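Local coordinates for N-carbamoylsarcosine amidase related protein (PDB 3EEF) that probably hydrolyses N-carbamoylsarcosine or a related amide, as a zinc-binding member of the isochorismatase-like cysteine hydrolase family, at residues T37-G42 against R80-D85. Numbering follows the deposited sequence.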
loop_
_atom_site.group_PDB
_atom_site.type_symbol
_atom_site.label_atom_id
_atom_site.label_comp_id
_atom_site.label_asym_id
_atom_site.label_seq_id
_atom_site.Cartn_x
_atom_site.Cartn_y
_atom_site.Cartn_z
ATOM N N THR A 37 5.061 16.011 -27.019
ATOM C CA THR A 37 3.786 16.729 -26.971
ATOM C C THR A 37 3.352 17.003 -25.510
ATOM O O THR A 37 2.845 18.076 -25.185
ATOM C CB THR A 37 2.663 15.946 -27.669
ATOM O OG1 THR A 37 2.270 14.864 -26.829
ATOM C CG2 THR A 37 3.109 15.375 -29.015
ATOM N N PHE A 38 3.560 16.032 -24.629
ATOM C CA PHE A 38 3.215 16.219 -23.209
ATOM C C PHE A 38 4.016 17.355 -22.585
ATOM O O PHE A 38 3.474 18.183 -21.834
ATOM C CB PHE A 38 3.418 14.926 -22.406
ATOM C CG PHE A 38 2.173 14.143 -22.240
ATOM C CD1 PHE A 38 1.640 13.441 -23.301
ATOM C CD2 PHE A 38 1.506 14.119 -21.020
ATOM C CE1 PHE A 38 0.448 12.721 -23.148
ATOM C CE2 PHE A 38 0.329 13.400 -20.873
ATOM C CZ PHE A 38 -0.198 12.706 -21.937
ATOM N N ARG A 39 5.314 17.365 -22.890
ATOM C CA ARG A 39 6.214 18.424 -22.431
ATOM C C ARG A 39 5.778 19.775 -22.984
ATOM O O ARG A 39 5.605 20.721 -22.232
ATOM C CB ARG A 39 7.648 18.154 -22.880
ATOM C CG ARG A 39 8.360 17.030 -22.132
ATOM C CD ARG A 39 9.860 17.220 -22.230
ATOM N NE ARG A 39 10.599 16.008 -21.891
ATOM C CZ ARG A 39 11.303 15.259 -22.744
ATOM N NH1 ARG A 39 11.404 15.580 -24.039
ATOM N NH2 ARG A 39 11.934 14.176 -22.296
ATOM N N ARG A 40 5.597 19.848 -24.303
ATOM C CA ARG A 40 5.222 21.092 -24.961
ATOM C C ARG A 40 3.893 21.599 -24.393
ATOM O O ARG A 40 3.597 22.787 -24.453
ATOM C CB ARG A 40 5.155 20.918 -26.492
ATOM N N SER A 41 3.111 20.692 -23.818
ATOM C CA SER A 41 1.836 21.051 -23.226
ATOM C C SER A 41 1.835 21.176 -21.687
ATOM O O SER A 41 0.773 21.389 -21.103
ATOM C CB SER A 41 0.784 20.056 -23.684
ATOM O OG SER A 41 -0.394 20.228 -22.934
ATOM N N GLY A 42 3.000 21.066 -21.043
ATOM C CA GLY A 42 3.139 21.294 -19.593
ATOM C C GLY A 42 2.681 20.166 -18.666
ATOM O O GLY A 42 2.796 20.268 -17.451
ATOM N N ARG A 80 16.046 10.870 -23.450
ATOM C CA ARG A 80 16.639 11.339 -22.231
ATOM C C ARG A 80 15.651 12.216 -21.495
ATOM O O ARG A 80 14.962 13.043 -22.099
ATOM C CB ARG A 80 17.889 12.149 -22.562
ATOM C CG ARG A 80 18.971 12.091 -21.520
ATOM C CD ARG A 80 20.059 13.166 -21.756
ATOM N NE ARG A 80 20.357 13.410 -23.176
ATOM C CZ ARG A 80 21.226 12.721 -23.927
ATOM N NH1 ARG A 80 21.914 11.694 -23.424
ATOM N NH2 ARG A 80 21.400 13.060 -25.207
ATOM N N PRO A 81 15.561 12.037 -20.182
ATOM C CA PRO A 81 14.624 12.878 -19.475
ATOM C C PRO A 81 15.154 14.306 -19.357
ATOM O O PRO A 81 16.366 14.492 -19.254
ATOM C CB PRO A 81 14.514 12.210 -18.098
ATOM C CG PRO A 81 15.144 10.862 -18.265
ATOM C CD PRO A 81 16.169 11.030 -19.305
ATOM N N SER A 82 14.231 15.273 -19.397
ATOM C CA SER A 82 14.515 16.695 -19.215
ATOM C C SER A 82 14.246 17.137 -17.797
ATOM O O SER A 82 13.719 16.389 -16.978
ATOM C CB SER A 82 13.603 17.564 -20.105
ATOM O OG SER A 82 13.820 17.340 -21.481
ATOM N N ALA A 83 14.617 18.389 -17.535
ATOM C CA ALA A 83 14.232 19.099 -16.324
ATOM C C ALA A 83 12.710 19.149 -16.252
ATOM O O ALA A 83 12.037 19.533 -17.224
ATOM C CB ALA A 83 14.811 20.528 -16.350
ATOM N N GLY A 84 12.169 18.748 -15.109
ATOM C CA GLY A 84 10.706 18.754 -14.893
ATOM C C GLY A 84 10.066 17.377 -14.981
ATOM O O GLY A 84 9.076 17.096 -14.287
ATOM N N ASP A 85 10.609 16.535 -15.857
ATOM C CA ASP A 85 10.220 15.124 -15.914
ATOM C C ASP A 85 10.569 14.443 -14.611
ATOM O O ASP A 85 11.621 14.699 -14.053
ATOM C CB ASP A 85 10.987 14.399 -16.988
ATOM C CG ASP A 85 10.706 14.915 -18.370
ATOM O OD1 ASP A 85 9.789 15.730 -18.563
ATOM O OD2 ASP A 85 11.388 14.433 -19.284
#
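A surface salt bridge between R39 and D85 ties the last turn of helix 22-40 to the type II beta turn S82-D85. R39 meets the carboxylate side-on, with two nitrogens on one oxygen. R39 NE lies 3.1 Å from D85 OD2, and R39 NH2 is also 3.1 Å from D85 OD2. Both bonds bend to 150° at the hydrogen and use the syn lone pair of OD2. The second oxygen is held more loosely: R39 NE to D85 OD1 is a weak bond of 3.4 Å. Guanidinium and carboxylate are nearly coplanar, 15° apart. The R39 chain is extended from CG to NE, which carries the charged end across to the turn. S82 covers one face of the guanidinium: its OG sits over the centre, 3.5 Å from R39 CZ. R39 NH2 also comes within 3.2 Å of R80 O.

The turn itself helps place the carboxylate. S82 N donates to D85 OD2 at 3.0 Å, from well above the carboxylate plane. OD2 thus accepts from three N-H groups, which is likely to favour the ionised form of D85. A leucine in place of R39 would probably leave the D85 carboxylate without its countercharge and S82 OG without the flat group beneath it. G84, at phi 104°, suits the third position of the turn. G42 closes the helix as the C-prime residue of a Schellman motif.

The far end of the R80 side chain leads off from the contact, to a salt bridge of its NH1 with D77. Y47 of strand 45-50 is touched by R39, P81 and D85. The contact therefore links the C-terminal end of helix 22-40 to the loop that leads into strand 86-90, an outermost strand of the parallel sheet within this chain.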